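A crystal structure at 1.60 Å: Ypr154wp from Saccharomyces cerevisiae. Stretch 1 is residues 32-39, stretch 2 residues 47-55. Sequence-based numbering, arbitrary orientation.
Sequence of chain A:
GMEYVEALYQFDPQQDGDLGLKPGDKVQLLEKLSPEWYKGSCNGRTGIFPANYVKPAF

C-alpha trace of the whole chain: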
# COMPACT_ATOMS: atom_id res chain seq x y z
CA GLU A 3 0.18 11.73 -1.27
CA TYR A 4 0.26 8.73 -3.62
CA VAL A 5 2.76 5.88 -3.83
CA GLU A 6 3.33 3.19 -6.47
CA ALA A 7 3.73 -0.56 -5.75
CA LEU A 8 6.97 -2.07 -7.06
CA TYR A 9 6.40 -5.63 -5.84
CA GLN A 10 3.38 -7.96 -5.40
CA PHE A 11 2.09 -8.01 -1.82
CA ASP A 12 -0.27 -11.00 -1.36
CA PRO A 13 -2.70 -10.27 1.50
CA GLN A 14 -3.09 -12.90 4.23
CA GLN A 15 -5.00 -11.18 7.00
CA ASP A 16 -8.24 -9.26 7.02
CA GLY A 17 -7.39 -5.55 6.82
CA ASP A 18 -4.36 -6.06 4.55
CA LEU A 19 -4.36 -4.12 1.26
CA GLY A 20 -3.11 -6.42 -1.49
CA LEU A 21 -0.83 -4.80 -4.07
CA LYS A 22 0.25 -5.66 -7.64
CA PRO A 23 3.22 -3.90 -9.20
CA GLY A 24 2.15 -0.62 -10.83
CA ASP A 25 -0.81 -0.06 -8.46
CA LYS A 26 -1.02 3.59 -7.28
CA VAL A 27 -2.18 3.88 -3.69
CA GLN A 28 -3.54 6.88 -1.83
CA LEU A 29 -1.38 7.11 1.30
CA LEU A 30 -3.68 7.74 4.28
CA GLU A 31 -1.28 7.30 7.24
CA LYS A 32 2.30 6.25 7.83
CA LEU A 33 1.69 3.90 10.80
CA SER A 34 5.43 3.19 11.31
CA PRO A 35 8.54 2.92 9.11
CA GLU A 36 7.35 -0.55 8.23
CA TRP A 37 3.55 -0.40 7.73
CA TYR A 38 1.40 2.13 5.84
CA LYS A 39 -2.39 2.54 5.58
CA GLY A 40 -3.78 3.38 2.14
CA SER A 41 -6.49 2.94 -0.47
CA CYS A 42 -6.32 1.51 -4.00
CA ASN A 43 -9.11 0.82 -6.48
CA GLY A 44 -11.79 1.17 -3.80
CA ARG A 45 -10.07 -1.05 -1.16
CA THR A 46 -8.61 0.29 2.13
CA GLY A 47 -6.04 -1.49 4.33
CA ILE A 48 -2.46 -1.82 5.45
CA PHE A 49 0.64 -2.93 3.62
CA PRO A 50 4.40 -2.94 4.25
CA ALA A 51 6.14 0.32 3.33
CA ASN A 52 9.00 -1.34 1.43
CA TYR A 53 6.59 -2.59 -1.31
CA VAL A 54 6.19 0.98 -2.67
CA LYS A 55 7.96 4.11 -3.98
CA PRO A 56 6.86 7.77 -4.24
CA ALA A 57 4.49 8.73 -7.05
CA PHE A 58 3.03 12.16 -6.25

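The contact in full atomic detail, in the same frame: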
# COMPACT_ATOMS: atom_id res chain seq x y z
N LYS A 32 1.11 7.04 7.65
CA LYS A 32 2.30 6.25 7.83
C LYS A 32 2.27 5.72 9.26
O LYS A 32 2.57 6.45 10.20
CB LYS A 32 3.57 7.06 7.55
CG LYS A 32 3.64 7.57 6.12
CD LYS A 32 4.95 8.28 5.87
CE LYS A 32 5.20 8.57 4.40
NZ LYS A 32 6.63 8.95 4.13
N LEU A 33 1.87 4.47 9.43
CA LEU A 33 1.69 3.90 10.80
C LEU A 33 3.03 3.75 11.56
O LEU A 33 3.09 3.96 12.76
CB LEU A 33 0.95 2.55 10.70
CG LEU A 33 -0.42 2.61 10.04
CD1 LEU A 33 -1.01 1.22 9.86
CD2 LEU A 33 -1.35 3.50 10.84
N SER A 34 4.07 3.33 10.83
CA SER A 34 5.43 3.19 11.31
C SER A 34 6.34 3.15 10.06
O SER A 34 5.84 3.22 8.91
CB SER A 34 5.57 1.89 12.10
OG SER A 34 5.60 0.79 11.18
N PRO A 35 7.66 3.06 10.26
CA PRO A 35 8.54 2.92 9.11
C PRO A 35 8.19 1.71 8.28
O PRO A 35 8.58 1.65 7.11
CB PRO A 35 9.92 2.74 9.74
CG PRO A 35 9.83 3.32 11.13
CD PRO A 35 8.40 3.15 11.53
N GLU A 36 7.52 0.73 8.89
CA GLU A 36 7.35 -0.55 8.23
C GLU A 36 5.97 -0.88 7.68
O GLU A 36 5.88 -1.73 6.80
CB GLU A 36 7.84 -1.65 9.18
CG GLU A 36 9.40 -1.59 9.33
CD GLU A 36 10.02 -2.78 10.05
OE1 GLU A 36 9.27 -3.69 10.49
OE2 GLU A 36 11.26 -2.79 10.19
N TRP A 37 4.92 -0.22 8.17
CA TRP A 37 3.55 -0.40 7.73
C TRP A 37 2.88 0.95 7.45
O TRP A 37 2.96 1.88 8.30
CB TRP A 37 2.74 -1.16 8.78
CG TRP A 37 3.14 -2.61 8.87
CD1 TRP A 37 4.09 -3.16 9.68
CD2 TRP A 37 2.58 -3.68 8.11
NE1 TRP A 37 4.18 -4.53 9.45
CE2 TRP A 37 3.26 -4.87 8.50
CE3 TRP A 37 1.58 -3.75 7.15
CZ2 TRP A 37 2.95 -6.13 7.93
CZ3 TRP A 37 1.29 -5.00 6.57
CH2 TRP A 37 1.97 -6.17 6.98
N TYR A 38 2.26 1.03 6.27
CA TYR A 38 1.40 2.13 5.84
C TYR A 38 -0.07 1.69 5.72
O TYR A 38 -0.36 0.50 5.48
CB TYR A 38 1.86 2.66 4.48
CG TYR A 38 3.21 3.34 4.41
CD1 TYR A 38 3.92 3.65 5.56
CD2 TYR A 38 3.76 3.70 3.18
CE1 TYR A 38 5.16 4.27 5.50
CE2 TYR A 38 4.99 4.34 3.10
CZ TYR A 38 5.67 4.63 4.26
OH TYR A 38 6.90 5.24 4.26
N LYS A 39 -0.97 2.67 5.85
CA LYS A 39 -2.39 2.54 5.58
C LYS A 39 -2.72 3.30 4.29
O LYS A 39 -2.30 4.45 4.10
CB LYS A 39 -3.21 3.13 6.73
CG LYS A 39 -4.69 2.87 6.63
CD LYS A 39 -5.46 3.76 7.60
CE LYS A 39 -6.98 3.56 7.42
NZ LYS A 39 -7.27 2.13 7.13
N GLY A 47 -6.69 -0.62 3.36
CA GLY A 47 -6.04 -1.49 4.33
C GLY A 47 -4.59 -1.12 4.53
O GLY A 47 -4.14 -0.04 4.10
N ILE A 48 -3.85 -2.05 5.12
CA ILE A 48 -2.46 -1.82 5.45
C ILE A 48 -1.55 -2.73 4.63
O ILE A 48 -1.94 -3.83 4.21
CB ILE A 48 -2.20 -1.93 6.97
CG1 ILE A 48 -2.41 -3.34 7.50
CG2 ILE A 48 -3.11 -0.94 7.74
CD1 ILE A 48 -1.93 -3.50 8.95
N PHE A 49 -0.33 -2.25 4.46
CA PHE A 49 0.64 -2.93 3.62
C PHE A 49 2.03 -2.52 4.06
O PHE A 49 2.18 -1.44 4.62
CB PHE A 49 0.41 -2.61 2.14
CG PHE A 49 0.53 -1.16 1.81
CD1 PHE A 49 1.75 -0.62 1.43
CD2 PHE A 49 -0.56 -0.33 1.94
CE1 PHE A 49 1.89 0.75 1.16
CE2 PHE A 49 -0.45 1.01 1.67
CZ PHE A 49 0.79 1.57 1.28
N PRO A 50 3.05 -3.38 3.86
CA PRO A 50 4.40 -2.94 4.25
C PRO A 50 4.98 -1.83 3.37
O PRO A 50 4.86 -1.85 2.16
CB PRO A 50 5.23 -4.22 4.15
CG PRO A 50 4.16 -5.37 3.91
CD PRO A 50 3.09 -4.72 3.22
N ALA A 51 5.63 -0.85 4.00
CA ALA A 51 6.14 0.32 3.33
C ALA A 51 7.18 0.03 2.26
O ALA A 51 7.24 0.76 1.27
CB ALA A 51 6.74 1.28 4.37
N ASN A 52 7.95 -1.05 2.40
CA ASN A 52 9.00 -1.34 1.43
C ASN A 52 8.51 -1.98 0.11
O ASN A 52 9.32 -2.24 -0.78
CB ASN A 52 10.14 -2.16 2.06
CG ASN A 52 9.73 -3.60 2.42
OD1 ASN A 52 8.55 -3.92 2.47
ND2 ASN A 52 10.74 -4.47 2.65
N TYR A 53 7.20 -2.18 -0.03
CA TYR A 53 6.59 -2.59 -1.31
C TYR A 53 6.39 -1.44 -2.31
O TYR A 53 6.07 -1.67 -3.48
CB TYR A 53 5.24 -3.32 -1.06
CG TYR A 53 5.42 -4.74 -0.64
CD1 TYR A 53 5.37 -5.79 -1.58
CD2 TYR A 53 5.71 -5.07 0.68
CE1 TYR A 53 5.58 -7.06 -1.20
CE2 TYR A 53 5.95 -6.39 1.06
CZ TYR A 53 5.85 -7.38 0.11
OH TYR A 53 6.09 -8.68 0.44
N VAL A 54 6.53 -0.19 -1.85
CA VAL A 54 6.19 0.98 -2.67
C VAL A 54 7.27 2.05 -2.78
O VAL A 54 8.20 2.08 -1.97
CB VAL A 54 4.91 1.71 -2.12
CG1 VAL A 54 3.73 0.76 -2.08
CG2 VAL A 54 5.15 2.31 -0.75
N LYS A 55 7.13 2.93 -3.79
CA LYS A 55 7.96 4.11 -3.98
C LYS A 55 7.06 5.35 -4.15
O LYS A 55 5.84 5.21 -4.37
CB LYS A 55 8.87 3.96 -5.21
CG LYS A 55 8.13 3.70 -6.53
CD LYS A 55 9.02 3.89 -7.75
CE LYS A 55 8.23 3.80 -9.06
NZ LYS A 55 9.10 4.07 -10.24
O HOH W 1 8.28 -2.24 5.27

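Two antiparallel strand segments, Trp-37 to Lys-39 and Gly-47 to Pro-50, pair through backbone hydrogen bonds and pack apolar side chains on both faces, burying 547 Å² summed over the two stretches. Their axes approach to 4.6 Å, and their N-to-C directions differ by 150°, so the pairing is antiparallel with a clear twist. Tyr-38 and Phe-49 form the hydrogen-bonded pair: Tyr-38 N donates to Phe-49 O at 3.0 Å, and Phe-49 N returns to Tyr-38 O at 2.9 Å. The flanking pairs, Trp-37 with Pro-50 and Lys-39 with Ile-48, are non-hydrogen-bonded, and in each the CA atoms lie 4.4 Å apart. Proline has no amide hydrogen to give, and at this position none is needed. Alpha hydrogens supplement the amides: Ile-48 CA lies 3.1 Å from Tyr-38 O, and Lys-39 CA 3.5 Å from Gly-47 O.

Beyond the strand pairing, Glu-36 O takes the amide of the first 3-10 residue, with Ala-51 N to Glu-36 O at 2.9 Å, and also meets Pro-50 CA at 3.2 Å. Water 1 donates to Glu-36 O (2.9 Å) and accepts from Asn-52 N (3.1 Å), extending the link by one residue. The turn leading into the first strand is held from within: Ser-34 OG accepts from Glu-36 N at 3.0 Å and Trp-37 N at 3.2 Å, while Ser-34 N donates to Trp-37 O at 3.1 Å.

On the face carrying Trp-37, Lys-39, Ile-48 and Pro-50, the indole reaches back over the neighbouring strand. Pro-50 CG sits over the face of the six-membered ring of Trp-37, 4.1 Å from that ring's centroid, a CH-pi contact in which the proline C-H bonds meet the electron-rich indole. Trp-37 CE3 also touches Ile-48 CD1 at 4.0 Å, and Leu-33 CD1 packs on Ile-48 CG2 at 3.7 Å, so Ile-48 is engaged by both residues.

The face carrying Tyr-38 and Phe-49 holds two further CH-pi contacts. The end of the Phe-49 side chain comes nearer the first stretch and brings one face of its ring against the Tyr-38 methylene, with Tyr-38 CB 4.0 Å from the Phe-49 ring centroid. The Tyr-38 ring in turn receives the methyl of Ala-51, whose CB stands 3.5 Å from the ring centroid and only 14° off its normal. Ala-51 CB also lies 3.3 Å from Pro-35 O. Val-54 CG2 approaches Tyr-38 CE2 more loosely, at 4.4 Å.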